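Local coordinates for protein CMP-sialic acid transporter 1 (Zea mays, PDB 6I1R) that probably carries CMP-sialic acid from the cytoplasm into the Golgi, and is held here in an outward-facing state with CMP bound, at residues Pro38-Leu43 against Met238-Leu243; Ser47-Phe52 against Trp193-Leu198; Pro78-Leu83 against Val203-Gly208. The protein carries 5 engineered substitutions. All coordinates share one frame; numbering follows the deposited sequence.

Contact 1 (Pro38-Leu43 against Met238-Leu243); sequences PFLAEL and MVVFNL. With C5P (cytidine-5'-monophosphate), chain D.
Leu40 and Ala41 of helix 37-59 meet Val240 and Leu243 of helix 234-256 where the two segments cross at -53°, their axes 8.3 Å apart at closest. The backbones come nearest at Ala41 and Val240, CA to CA 5.1 Å, where the single methyl of Ala41 keeps the helix surface low; CG and CD2 of Leu243 both meet Ala41 CB at 3.9 Å. Val240 holds CG1 anti to its own N (chi1 168°), placing that methyl 3.8 Å from Leu40 CB. The looser flank carries Leu43 and Phe241 on the surface; neither meets the other segment, and the Phe241 ring turns to Phe44 instead. Helix 37-59 also serves the nucleotide: Pro38 CB packs 3.7 Å from C5 of CMP, while Glu42, bent at chi2, carries OE2 to 3.2 Å from O3P of CMP; OE2 also forms a salt bridge with Lys45. A leucine in place of Glu42 is likely to leave Lys45 without its charged mate and O3P without the carboxylate beside it. One short helix segment thus joins two chemistries, an apolar seam suited to a membrane interior and a polar pocket wall whose carboxylate probably tolerates the nearby phosphate because Lys45 offsets its charge.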
# COMPACT_ATOMS: atom_id res chain seq x y z
N PRO B 38 11.90 9.05 -2.01
CA PRO B 38 13.11 9.44 -1.28
C PRO B 38 14.30 9.75 -2.21
O PRO B 38 15.13 10.59 -1.88
CB PRO B 38 13.45 8.24 -0.39
CG PRO B 38 12.13 7.56 -0.20
CD PRO B 38 11.45 7.74 -1.54
N PHE B 39 14.35 9.06 -3.35
CA PHE B 39 15.38 9.31 -4.37
C PHE B 39 15.19 10.70 -4.97
O PHE B 39 16.12 11.51 -5.00
CB PHE B 39 15.35 8.21 -5.43
CG PHE B 39 16.26 8.42 -6.61
CD1 PHE B 39 17.61 8.08 -6.53
CD2 PHE B 39 15.78 8.94 -7.80
CE1 PHE B 39 18.45 8.27 -7.62
CE2 PHE B 39 16.62 9.12 -8.89
CZ PHE B 39 17.95 8.79 -8.80
N LEU B 40 13.97 10.98 -5.45
CA LEU B 40 13.65 12.29 -6.04
C LEU B 40 13.77 13.39 -4.98
O LEU B 40 14.19 14.50 -5.29
CB LEU B 40 12.23 12.26 -6.61
CG LEU B 40 11.99 11.31 -7.79
CD1 LEU B 40 10.61 11.53 -8.38
CD2 LEU B 40 13.06 11.47 -8.86
N ALA B 41 13.39 13.08 -3.74
CA ALA B 41 13.47 14.05 -2.64
C ALA B 41 14.93 14.43 -2.38
O ALA B 41 15.23 15.60 -2.17
CB ALA B 41 12.81 13.50 -1.40
N GLU B 42 15.82 13.45 -2.41
CA GLU B 42 17.26 13.70 -2.22
C GLU B 42 17.81 14.49 -3.41
O GLU B 42 18.57 15.43 -3.23
CB GLU B 42 18.03 12.38 -2.05
CG GLU B 42 17.99 11.83 -0.63
CD GLU B 42 18.72 12.67 0.40
OE1 GLU B 42 19.91 12.41 0.64
OE2 GLU B 42 18.08 13.58 0.97
N LEU B 43 17.41 14.09 -4.62
CA LEU B 43 17.87 14.77 -5.84
C LEU B 43 17.49 16.25 -5.77
O LEU B 43 18.28 17.12 -6.15
CB LEU B 43 17.26 14.08 -7.06
CG LEU B 43 18.15 14.03 -8.30
CD1 LEU B 43 19.33 13.10 -8.08
CD2 LEU B 43 17.35 13.59 -9.52
N MET B 238 3.98 17.20 -5.15
CA MET B 238 3.90 18.11 -4.01
C MET B 238 4.70 17.55 -2.83
O MET B 238 5.45 18.28 -2.19
CB MET B 238 2.45 18.36 -3.58
CG MET B 238 1.74 19.42 -4.42
SD MET B 238 -0.01 19.60 -4.00
CE MET B 238 0.08 20.61 -2.53
N VAL B 239 4.56 16.25 -2.55
CA VAL B 239 5.21 15.66 -1.36
C VAL B 239 6.71 15.52 -1.64
O VAL B 239 7.51 15.59 -0.71
CB VAL B 239 4.58 14.33 -0.90
CG1 VAL B 239 3.11 14.22 -1.25
CG2 VAL B 239 5.34 13.11 -1.41
N VAL B 240 7.10 15.31 -2.91
CA VAL B 240 8.52 15.22 -3.26
C VAL B 240 9.20 16.55 -2.90
O VAL B 240 10.26 16.56 -2.27
CB VAL B 240 8.74 14.86 -4.74
CG1 VAL B 240 10.19 15.07 -5.17
CG2 VAL B 240 8.30 13.44 -5.05
N PHE B 241 8.57 17.65 -3.30
CA PHE B 241 9.08 18.98 -2.96
C PHE B 241 8.99 19.20 -1.45
O PHE B 241 9.94 19.68 -0.83
CB PHE B 241 8.30 20.07 -3.71
CG PHE B 241 8.46 20.06 -5.21
CD1 PHE B 241 9.65 19.67 -5.81
CD2 PHE B 241 7.41 20.47 -6.03
CE1 PHE B 241 9.78 19.68 -7.19
CE2 PHE B 241 7.55 20.48 -7.41
CZ PHE B 241 8.74 20.08 -7.99
N ASN B 242 7.85 18.83 -0.86
CA ASN B 242 7.62 19.05 0.56
C ASN B 242 8.64 18.26 1.40
O ASN B 242 9.09 18.75 2.43
CB ASN B 242 6.20 18.69 0.97
CG ASN B 242 5.72 19.50 2.16
OD1 ASN B 242 4.52 19.74 2.30
ND2 ASN B 242 6.64 19.94 2.99
N LEU B 243 8.98 17.05 0.96
CA LEU B 243 9.94 16.20 1.67
C LEU B 243 11.36 16.75 1.48
O LEU B 243 12.20 16.65 2.38
CB LEU B 243 9.82 14.77 1.13
CG LEU B 243 10.69 13.71 1.81
CD1 LEU B 243 10.57 13.78 3.32
CD2 LEU B 243 10.33 12.32 1.31
O3P C5P D . 17.21 11.66 3.34
P C5P D . 17.18 10.22 3.79
O1P C5P D . 17.33 10.02 5.28
O2P C5P D . 16.08 9.39 3.16
O5' C5P D . 18.53 9.59 3.17
C5' C5P D . 18.47 8.56 2.19
C4' C5P D . 19.16 7.31 2.72
O4' C5P D . 18.20 6.47 3.38
C3' C5P D . 19.80 6.51 1.60
O3' C5P D . 21.22 6.48 1.77
C2' C5P D . 19.17 5.12 1.65
O2' C5P D . 20.13 4.08 1.87
C1' C5P D . 18.18 5.15 2.81
N1 C5P D . 16.83 4.85 2.31
C2 C5P D . 16.52 3.55 1.88
N3 C5P D . 15.28 3.27 1.42
C4 C5P D . 14.33 4.23 1.37
C5 C5P D . 14.63 5.52 1.80
C6 C5P D . 15.90 5.81 2.27
O2 C5P D . 17.39 2.65 1.91
N4 C5P D . 13.09 3.93 0.91

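Contact 2 (Ser47-Phe52 against Trp193-Leu198); sequences SVSGFF and WQNVQL
The flat amide of Asn195 turns its ND2 end to Ser49 OG on the facing helix, while the Trp193 indole carries Gln197 NE2 over one face, offset toward the rim, and the Phe51 ring receives CE1 of Phe52 at its edge. The bond from Asn195 ND2 to Ser49 OG is weak and bent (3.3 Å, 133° at the hydrogen). The other end of that amide is held by Ser251, hydrogen-bonded to OD1, while Ser49 OG has its stronger partner in Lys45 O one turn back. The Gln197 amide is fixed by a nearly straight bond from NE2 to Trp193 O (2.7 Å), arriving 57° out of the carbonyl plane. Gln197 N reaches the same oxygen from the opposite face, so two donors grip it. Across the helices, Val196 CG2 lies against the bare backbone of Gly50, 3.4 Å from its N, and beside Ser49 CB. Serine suits its place because it is small and polar and faces Asn195; the axes approach to 8.3 Å. Leu248 of helix 234-256 touches both Ser49 and Asn195. Such close packing of helices crossing roughly antiparallel, at 146°, over small residues is common in polytopic membrane proteins, here within the all-helical fold of the DMT clan.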
# COMPACT_ATOMS: atom_id res chain seq x y z
N SER B 47 20.34 19.15 -5.61
CA SER B 47 20.41 20.10 -6.72
C SER B 47 20.04 21.52 -6.25
O SER B 47 20.49 22.49 -6.85
CB SER B 47 19.54 19.65 -7.88
OG SER B 47 18.17 19.90 -7.63
N VAL B 48 19.24 21.64 -5.19
CA VAL B 48 18.90 22.96 -4.63
C VAL B 48 20.07 23.46 -3.78
O VAL B 48 20.32 24.67 -3.70
CB VAL B 48 17.58 22.92 -3.84
CG1 VAL B 48 17.45 24.07 -2.85
CG2 VAL B 48 16.37 22.90 -4.77
N SER B 49 20.79 22.55 -3.13
CA SER B 49 21.97 22.93 -2.34
C SER B 49 23.09 23.37 -3.29
O SER B 49 23.70 24.43 -3.09
CB SER B 49 22.40 21.81 -1.44
OG SER B 49 21.38 21.50 -0.50
N GLY B 50 23.35 22.55 -4.31
CA GLY B 50 24.33 22.88 -5.34
C GLY B 50 24.05 24.24 -5.97
O GLY B 50 24.98 25.02 -6.20
N PHE B 51 22.78 24.53 -6.24
CA PHE B 51 22.40 25.82 -6.80
C PHE B 51 22.85 26.95 -5.86
O PHE B 51 23.50 27.89 -6.30
CB PHE B 51 20.89 25.91 -7.05
CG PHE B 51 20.42 27.28 -7.45
CD1 PHE B 51 20.48 27.70 -8.77
CD2 PHE B 51 19.92 28.17 -6.50
CE1 PHE B 51 20.05 28.96 -9.13
CE2 PHE B 51 19.50 29.43 -6.87
CZ PHE B 51 19.56 29.83 -8.18
N PHE B 52 22.48 26.84 -4.59
CA PHE B 52 22.81 27.88 -3.62
C PHE B 52 24.32 27.93 -3.38
O PHE B 52 24.85 29.01 -3.11
CB PHE B 52 22.05 27.68 -2.30
CG PHE B 52 20.57 27.94 -2.37
CD1 PHE B 52 20.05 28.97 -3.13
CD2 PHE B 52 19.68 27.15 -1.64
CE1 PHE B 52 18.68 29.20 -3.18
CE2 PHE B 52 18.32 27.38 -1.69
CZ PHE B 52 17.82 28.41 -2.45
N TRP B 193 27.59 23.56 0.98
CA TRP B 193 28.64 22.59 0.60
C TRP B 193 28.52 21.32 1.45
O TRP B 193 28.81 20.22 0.97
CB TRP B 193 30.03 23.22 0.69
CG TRP B 193 31.16 22.24 0.64
CD1 TRP B 193 32.10 22.02 1.61
CD2 TRP B 193 31.48 21.33 -0.43
NE1 TRP B 193 32.98 21.05 1.21
CE2 TRP B 193 32.62 20.60 -0.03
CE3 TRP B 193 30.92 21.07 -1.69
CZ2 TRP B 193 33.20 19.63 -0.84
CZ3 TRP B 193 31.49 20.10 -2.49
CH2 TRP B 193 32.62 19.39 -2.07
N GLN B 194 28.10 21.47 2.70
CA GLN B 194 27.89 20.32 3.58
C GLN B 194 26.70 19.51 3.05
O GLN B 194 26.77 18.28 2.94
CB GLN B 194 27.71 20.78 5.03
CG GLN B 194 28.98 21.38 5.62
CD GLN B 194 28.80 21.90 7.03
OE1 GLN B 194 27.83 22.58 7.34
NE2 GLN B 194 29.76 21.60 7.89
N ASN B 195 25.62 20.21 2.70
CA ASN B 195 24.46 19.58 2.06
C ASN B 195 24.89 18.83 0.80
O ASN B 195 24.51 17.68 0.60
CB ASN B 195 23.38 20.61 1.72
CG ASN B 195 22.68 21.18 2.93
OD1 ASN B 195 22.85 20.70 4.04
ND2 ASN B 195 21.88 22.22 2.72
N VAL B 196 25.68 19.49 -0.06
CA VAL B 196 26.03 18.92 -1.37
C VAL B 196 26.73 17.57 -1.17
O VAL B 196 26.43 16.62 -1.90
CB VAL B 196 26.88 19.89 -2.21
CG1 VAL B 196 27.65 19.18 -3.32
CG2 VAL B 196 26.04 21.01 -2.80
N GLN B 197 27.63 17.47 -0.20
CA GLN B 197 28.35 16.22 0.06
C GLN B 197 27.39 15.19 0.67
O GLN B 197 27.34 14.03 0.26
CB GLN B 197 29.51 16.43 1.03
CG GLN B 197 30.55 17.44 0.57
CD GLN B 197 31.34 17.95 1.74
OE1 GLN B 197 32.29 17.31 2.20
NE2 GLN B 197 30.94 19.10 2.25
N LEU B 198 26.63 15.64 1.68
CA LEU B 198 25.69 14.79 2.40
C LEU B 198 24.70 14.16 1.42
O LEU B 198 24.54 12.94 1.40
CB LEU B 198 24.96 15.65 3.44
CG LEU B 198 23.95 14.92 4.32
CD1 LEU B 198 24.62 13.84 5.16
CD2 LEU B 198 23.20 15.90 5.21

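Contact 3 (Pro78-Leu83 against Val203-Gly208); sequences PSVIYL and VIFNMG. With C5P (cytidine-5'-monophosphate), chain D.
Phe205 of helix 191-216 leans across to Ser79, Val80 and Leu83 of helix 76-92, and this pair of transmembrane helices, only 30° from parallel, forms part of the CMP pocket of a DMT-clan transporter. Their axes stay 9.9 Å apart, a gap that a large aromatic side chain can span. The first kind of interaction is CH-pi: Ser79 CB sits over one face of the Phe205 ring, 4.1 Å from its centroid and 21° off the normal. A small serine suits this place because its CB can sit close over the ring face, where a bulkier side chain would probably stand off. Apolar packing follows. Val80, with CG2 anti to its carbonyl carbon, touches CE2 of Phe205 at 3.6 Å, the two side chains crossing at a slant, and Leu83 CD2 makes a longer approach of 4.4 Å to CD2 of that ring. Leu83 also packs on Trp209, another pocket residue. The third kind is contact with the nucleotide. Ribose O3' lies by Ser79 CB (3.3 Å) and Phe205 CB, and O2' by Leu83 CB (3.4 Å), so side-chain carbons line the sugar. At the phosphate end, O1P of CMP lies 3.2 Å above the Tyr82 ring plane, over its centre.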
# COMPACT_ATOMS: atom_id res chain seq x y z
N PRO B 78 25.98 8.73 7.52
CA PRO B 78 24.51 8.85 7.65
C PRO B 78 23.75 7.95 6.67
O PRO B 78 22.76 7.31 7.06
CB PRO B 78 24.21 10.32 7.37
CG PRO B 78 25.47 11.03 7.76
CD PRO B 78 26.57 10.06 7.36
N SER B 79 24.22 7.88 5.43
CA SER B 79 23.58 7.07 4.39
C SER B 79 23.69 5.58 4.73
O SER B 79 22.75 4.82 4.47
CB SER B 79 24.14 7.38 3.03
OG SER B 79 23.73 8.66 2.58
N VAL B 80 24.83 5.16 5.28
CA VAL B 80 25.02 3.77 5.69
C VAL B 80 24.06 3.44 6.84
O VAL B 80 23.46 2.36 6.85
CB VAL B 80 26.49 3.48 6.08
CG1 VAL B 80 26.62 2.18 6.86
CG2 VAL B 80 27.40 3.46 4.87
N ILE B 81 23.92 4.36 7.79
CA ILE B 81 23.02 4.15 8.92
C ILE B 81 21.59 4.04 8.38
O ILE B 81 20.86 3.10 8.72
CB ILE B 81 23.14 5.28 9.97
CG1 ILE B 81 24.55 5.38 10.55
CG2 ILE B 81 22.10 5.11 11.06
CD1 ILE B 81 24.83 6.69 11.26
N TYR B 82 21.20 4.99 7.54
CA TYR B 82 19.83 5.06 7.02
C TYR B 82 19.51 3.81 6.19
O TYR B 82 18.36 3.35 6.19
CB TYR B 82 19.62 6.34 6.20
CG TYR B 82 19.29 7.57 7.01
CD1 TYR B 82 18.26 7.57 7.93
CD2 TYR B 82 20.01 8.75 6.84
CE1 TYR B 82 17.95 8.70 8.67
CE2 TYR B 82 19.71 9.89 7.57
CZ TYR B 82 18.68 9.86 8.49
OH TYR B 82 18.38 10.98 9.22
N LEU B 83 20.50 3.27 5.48
CA LEU B 83 20.34 2.03 4.71
C LEU B 83 20.02 0.88 5.67
O LEU B 83 19.06 0.13 5.46
CB LEU B 83 21.62 1.75 3.93
CG LEU B 83 21.64 0.47 3.09
CD1 LEU B 83 20.86 0.66 1.80
CD2 LEU B 83 23.06 0.03 2.79
N VAL B 203 21.92 10.33 -2.54
CA VAL B 203 21.48 10.01 -3.90
C VAL B 203 22.10 8.68 -4.32
O VAL B 203 21.40 7.77 -4.75
CB VAL B 203 21.82 11.15 -4.89
CG1 VAL B 203 21.93 10.65 -6.33
CG2 VAL B 203 20.82 12.29 -4.80
N ILE B 204 23.42 8.56 -4.16
CA ILE B 204 24.16 7.35 -4.54
C ILE B 204 23.51 6.13 -3.87
O ILE B 204 23.20 5.15 -4.54
CB ILE B 204 25.66 7.48 -4.19
CG1 ILE B 204 26.35 8.53 -5.06
CG2 ILE B 204 26.36 6.14 -4.28
CD1 ILE B 204 27.58 9.15 -4.43
N PHE B 205 23.30 6.20 -2.56
CA PHE B 205 22.83 5.04 -1.79
C PHE B 205 21.36 4.74 -2.11
O PHE B 205 21.01 3.57 -2.30
CB PHE B 205 23.06 5.25 -0.29
CG PHE B 205 24.41 4.82 0.22
CD1 PHE B 205 25.57 5.40 -0.27
CD2 PHE B 205 24.53 3.83 1.18
CE1 PHE B 205 26.82 5.00 0.20
CE2 PHE B 205 25.77 3.44 1.65
CZ PHE B 205 26.91 4.02 1.16
N ASN B 206 20.51 5.77 -2.16
CA ASN B 206 19.12 5.61 -2.62
C ASN B 206 19.08 4.85 -3.95
O ASN B 206 18.23 3.98 -4.15
CB ASN B 206 18.40 6.95 -2.80
CG ASN B 206 17.59 7.39 -1.60
OD1 ASN B 206 18.00 8.28 -0.87
ND2 ASN B 206 16.44 6.77 -1.40
N MET B 207 20.00 5.20 -4.84
CA MET B 207 20.07 4.67 -6.19
C MET B 207 20.56 3.21 -6.15
O MET B 207 20.00 2.35 -6.83
CB MET B 207 21.02 5.51 -7.05
CG MET B 207 20.84 5.33 -8.54
SD MET B 207 21.49 6.74 -9.48
CE MET B 207 23.21 6.71 -8.96
N GLY B 208 21.60 2.96 -5.36
CA GLY B 208 22.12 1.61 -5.16
C GLY B 208 21.09 0.67 -4.57
O GLY B 208 21.09 -0.53 -4.85
O3P C5P D . 17.21 11.66 3.34
P C5P D . 17.18 10.22 3.79
O1P C5P D . 17.33 10.02 5.28
O2P C5P D . 16.08 9.39 3.16
O5' C5P D . 18.53 9.59 3.17
C5' C5P D . 18.47 8.56 2.19
C4' C5P D . 19.16 7.31 2.72
O4' C5P D . 18.20 6.47 3.38
C3' C5P D . 19.80 6.51 1.60
O3' C5P D . 21.22 6.48 1.77
C2' C5P D . 19.17 5.12 1.65
O2' C5P D . 20.13 4.08 1.87
C1' C5P D . 18.18 5.15 2.81
N1 C5P D . 16.83 4.85 2.31
C2 C5P D . 16.52 3.55 1.88
N3 C5P D . 15.28 3.27 1.42
C4 C5P D . 14.33 4.23 1.37
C5 C5P D . 14.63 5.52 1.80
C6 C5P D . 15.90 5.81 2.27
O2 C5P D . 17.39 2.65 1.91
N4 C5P D . 13.09 3.93 0.91

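In the fold
Four helices carry the set: 37-59 and 191-216 twice each, 76-92 and 234-256 once each. Contacts 1 and 2 share helix 37-59, and contacts 2 and 3 share helix 191-216; the contact centres lie 15 to 16 Å apart. Along the chain contact 1 has the widest span, enclosing the other two, whose segments alternate. Contacts 1 and 3 both border CMP and meet directly, the Asn206 side chain packing on Pro38 and Glu42, whereas contact 2 stands off, with the Asn195 side chain about 11 Å from the nucleotide. Leu198 touching Pro78 links contacts 2 and 3. Helices 37-59, 76-92 and 191-216 thus supply the CMP pocket, while 234-256 packs behind 37-59.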